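Local coordinates for spindle assembly abnormal protein 6 homolog (Drosophila melanogaster, PDB 5AL7), which is the central scaffold of the centriole cartwheel, its homodimers joining through their globular heads into the inner ring that ensures ninefold symmetry, at residues A[116-121]-A[136-141]. The protein carries 1 engineered substitution. Residues are numbered along the deposited sequence; the frame is centred on the assembly and turned at random.
Sequences LELHLT and YYLQFV
With CG of Leu118 anti to its backbone N (chi1 -166°) and CG of Phe140 anti to its carbonyl carbon (chi1 -64°), the two side chains lie side by side; chi2 of 77° then carries Leu118 CD1 over one face of the Phe140 ring, offset toward its rim, in a CH-pi contact 3.9 Å from the centroid. They belong to an antiparallel beta ladder in the SAS-6 head domain, strand 136-142 running between strands 117-122 and 149-158. Three hydrogen-bonded pairs, Glu117 with Val141, His119 with Gln139 and Thr121 with Tyr137, join the backbones through six N-H···O bonds. Leu118, Leu120, Leu138 and Phe140 share the buried face. There Leu138 CD1 reaches Leu118 CG (3.8 Å) and Leu120 CD1 (4.0 Å), while helix 97-113 packs on Phe140 through Met107 and Leu108. On the other face the His119 ring crosses the Val141 side chain at about a right angle, CD2 lying 3.5 Å from Val141 CG2. His119 NE2 donates to Glu117 OE1 (3.2 Å), a long, bent bond, its acceptor tilted from the imidazole plane, that probably helps hold the ring's rotation. At the ladder's Thr121 end, Thr121 OG1 donates to Gln139 OE1 at 2.6 Å, the hydroxyl standing above the amide carbonyl plane.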
ATOM      1  N   LEU A 116      27.243   0.994 -16.182  1.00 36.13           N
ATOM      2  CA  LEU A 116      27.164   2.388 -15.778  1.00 27.54           C
ATOM      3  C   LEU A 116      26.793   2.510 -14.309  1.00 28.75           C
ATOM      4  O   LEU A 116      26.427   1.531 -13.655  1.00 28.48           O
ATOM      5  CB  LEU A 116      26.152   3.142 -16.630  1.00 37.17           C
ATOM      6  CG  LEU A 116      26.495   3.456 -18.085  1.00 37.67           C
ATOM      7  CD1 LEU A 116      25.326   4.192 -18.763  1.00 27.04           C
ATOM      8  CD2 LEU A 116      27.790   4.267 -18.170  1.00 34.92           C
ATOM      9  N   GLU A 117      26.905   3.726 -13.791  1.00 25.47           N
ATOM     10  CA  GLU A 117      26.540   4.014 -12.418  1.00 24.62           C
ATOM     11  C   GLU A 117      25.548   5.164 -12.372  1.00 26.78           C
ATOM     12  O   GLU A 117      25.731   6.167 -13.045  1.00 29.58           O
ATOM     13  CB  GLU A 117      27.774   4.368 -11.598  1.00 27.17           C
ATOM     14  CG  GLU A 117      28.624   3.183 -11.230  1.00 37.74           C
ATOM     15  CD  GLU A 117      29.523   3.482 -10.057  1.00 56.79           C
ATOM     16  OE1 GLU A 117      29.689   4.683  -9.739  1.00 54.88           O
ATOM     17  OE2 GLU A 117      30.063   2.523  -9.459  1.00 66.75           O
ATOM     18  N   LEU A 118      24.502   5.025 -11.569  1.00 33.16           N
ATOM     19  CA  LEU A 118      23.528   6.095 -11.415  1.00 27.86           C
ATOM     20  C   LEU A 118      23.864   6.927 -10.181  1.00 26.19           C
ATOM     21  O   LEU A 118      23.942   6.401  -9.066  1.00 30.67           O
ATOM     22  CB  LEU A 118      22.123   5.524 -11.303  1.00 20.97           C
ATOM     23  CG  LEU A 118      20.976   6.504 -11.478  1.00 20.21           C
ATOM     24  CD1 LEU A 118      20.783   6.839 -12.941  1.00 22.23           C
ATOM     25  CD2 LEU A 118      19.723   5.896 -10.893  1.00 27.95           C
ATOM     26  N   HIS A 119      24.112   8.213 -10.398  1.00 23.34           N
ATOM     27  CA  HIS A 119      24.433   9.145  -9.323  1.00 29.32           C
ATOM     28  C   HIS A 119      23.295  10.133  -9.085  1.00 34.87           C
ATOM     29  O   HIS A 119      22.568  10.508  -9.993  1.00 40.97           O
ATOM     30  CB  HIS A 119      25.707   9.929  -9.632  1.00 25.07           C
ATOM     31  CG  HIS A 119      26.964   9.128  -9.510  1.00 37.64           C
ATOM     32  ND1 HIS A 119      27.917   9.385  -8.549  1.00 35.24           N
ATOM     33  CD2 HIS A 119      27.442   8.097 -10.249  1.00 46.18           C
ATOM     34  CE1 HIS A 119      28.921   8.537  -8.690  1.00 30.67           C
ATOM     35  NE2 HIS A 119      28.663   7.750  -9.718  1.00 40.30           N
ATOM     36  N   LEU A 120      23.179  10.564  -7.842  1.00 31.85           N
ATOM     37  CA  LEU A 120      22.257  11.587  -7.420  1.00 20.87           C
ATOM     38  C   LEU A 120      23.052  12.676  -6.712  1.00 21.84           C
ATOM     39  O   LEU A 120      23.375  12.556  -5.537  1.00 22.36           O
ATOM     40  CB  LEU A 120      21.183  10.995  -6.522  1.00 20.46           C
ATOM     41  CG  LEU A 120      19.982  11.915  -6.326  1.00 32.40           C
ATOM     42  CD1 LEU A 120      19.234  12.066  -7.602  1.00 22.73           C
ATOM     43  CD2 LEU A 120      19.075  11.351  -5.246  1.00 39.82           C
ATOM     44  N   THR A 121      23.449  13.688  -7.470  1.00 23.65           N
ATOM     45  CA  THR A 121      24.330  14.731  -6.961  1.00 31.57           C
ATOM     46  C   THR A 121      23.598  15.982  -6.490  1.00 37.41           C
ATOM     47  O   THR A 121      22.728  16.490  -7.170  1.00 38.86           O
ATOM     48  CB  THR A 121      25.355  15.142  -8.032  1.00 24.19           C
ATOM     49  OG1 THR A 121      25.851  13.965  -8.675  1.00 35.36           O
ATOM     50  CG2 THR A 121      26.521  15.887  -7.408  1.00 34.40           C
ATOM     51  N   TYR A 136      18.787  18.721  -7.248  1.00 39.08           N
ATOM     52  CA  TYR A 136      19.680  17.601  -7.528  1.00 28.24           C
ATOM     53  C   TYR A 136      19.928  17.386  -9.025  1.00 24.72           C
ATOM     54  O   TYR A 136      19.306  18.010  -9.861  1.00 26.20           O
ATOM     55  CB  TYR A 136      19.120  16.324  -6.903  1.00 22.85           C
ATOM     56  CG  TYR A 136      18.722  16.496  -5.454  1.00 53.61           C
ATOM     57  CD1 TYR A 136      19.673  16.481  -4.446  1.00 68.17           C
ATOM     58  CD2 TYR A 136      17.395  16.713  -5.099  1.00 55.49           C
ATOM     59  CE1 TYR A 136      19.313  16.651  -3.124  1.00 65.02           C
ATOM     60  CE2 TYR A 136      17.026  16.886  -3.789  1.00 57.96           C
ATOM     61  CZ  TYR A 136      17.988  16.854  -2.800  1.00 68.04           C
ATOM     62  OH  TYR A 136      17.623  17.029  -1.479  1.00 81.36           O
ATOM     63  N   TYR A 137      20.852  16.487  -9.335  1.00 23.08           N
ATOM     64  CA  TYR A 137      21.138  16.052 -10.685  1.00 24.38           C
ATOM     65  C   TYR A 137      21.123  14.542 -10.677  1.00 36.24           C
ATOM     66  O   TYR A 137      21.723  13.911  -9.800  1.00 46.66           O
ATOM     67  CB  TYR A 137      22.494  16.553 -11.173  1.00 33.93           C
ATOM     68  CG  TYR A 137      22.519  17.993 -11.622  1.00 36.69           C
ATOM     69  CD1 TYR A 137      21.722  18.443 -12.674  1.00 33.98           C
ATOM     70  CD2 TYR A 137      23.353  18.904 -10.996  1.00 42.48           C
ATOM     71  CE1 TYR A 137      21.758  19.767 -13.077  1.00 41.73           C
ATOM     72  CE2 TYR A 137      23.401  20.223 -11.393  1.00 43.03           C
ATOM     73  CZ  TYR A 137      22.608  20.657 -12.424  1.00 52.22           C
ATOM     74  OH  TYR A 137      22.689  21.987 -12.785  1.00 65.28           O
ATOM     75  N   LEU A 138      20.382  13.961 -11.606  1.00 31.63           N
ATOM     76  CA  LEU A 138      20.417  12.526 -11.812  1.00 32.88           C
ATOM     77  C   LEU A 138      21.378  12.240 -12.948  1.00 36.44           C
ATOM     78  O   LEU A 138      21.094  12.566 -14.095  1.00 41.84           O
ATOM     79  CB  LEU A 138      19.031  11.977 -12.117  1.00 24.74           C
ATOM     80  CG  LEU A 138      18.958  10.457 -12.191  1.00 25.27           C
ATOM     81  CD1 LEU A 138      19.232   9.800 -10.843  1.00 19.37           C
ATOM     82  CD2 LEU A 138      17.623  10.034 -12.752  1.00 20.91           C
ATOM     83  N   GLN A 139      22.532  11.667 -12.618  1.00 34.17           N
ATOM     84  CA  GLN A 139      23.614  11.517 -13.574  1.00 27.73           C
ATOM     85  C   GLN A 139      23.938  10.075 -13.921  1.00 30.63           C
ATOM     86  O   GLN A 139      23.943   9.201 -13.069  1.00 31.65           O
ATOM     87  CB  GLN A 139      24.856  12.201 -13.031  1.00 22.54           C
ATOM     88  CG  GLN A 139      24.648  13.671 -12.847  1.00 25.23           C
ATOM     89  CD  GLN A 139      25.834  14.350 -12.241  1.00 23.90           C
ATOM     90  OE1 GLN A 139      26.320  13.948 -11.192  1.00 39.58           O
ATOM     91  NE2 GLN A 139      26.315  15.389 -12.899  1.00 24.98           N
ATOM     92  N   PHE A 140      24.233   9.850 -15.193  1.00 35.29           N
ATOM     93  CA  PHE A 140      24.639   8.549 -15.687  1.00 31.66           C
ATOM     94  C   PHE A 140      26.146   8.600 -15.905  1.00 37.35           C
ATOM     95  O   PHE A 140      26.610   9.218 -16.871  1.00 40.60           O
ATOM     96  CB  PHE A 140      23.903   8.217 -16.977  1.00 23.48           C
ATOM     97  CG  PHE A 140      22.423   8.086 -16.810  1.00 22.77           C
ATOM     98  CD1 PHE A 140      21.627   9.214 -16.640  1.00 22.32           C
ATOM     99  CD2 PHE A 140      21.817   6.837 -16.846  1.00 25.32           C
ATOM    100  CE1 PHE A 140      20.255   9.098 -16.479  1.00 21.85           C
ATOM    101  CE2 PHE A 140      20.449   6.707 -16.691  1.00 24.31           C
ATOM    102  CZ  PHE A 140      19.664   7.840 -16.506  1.00 21.82           C
ATOM    103  N   VAL A 141      26.901   7.990 -14.988  1.00 30.67           N
ATOM    104  CA  VAL A 141      28.359   8.086 -14.976  1.00 25.24           C
ATOM    105  C   VAL A 141      29.047   6.783 -15.386  1.00 37.21           C
ATOM    106  O   VAL A 141      28.700   5.716 -14.892  1.00 49.31           O
ATOM    107  CB  VAL A 141      28.868   8.506 -13.591  1.00 25.11           C
ATOM    108  CG1 VAL A 141      30.353   8.663 -13.614  1.00 38.92           C
ATOM    109  CG2 VAL A 141      28.225   9.818 -13.164  1.00 24.40           C
TER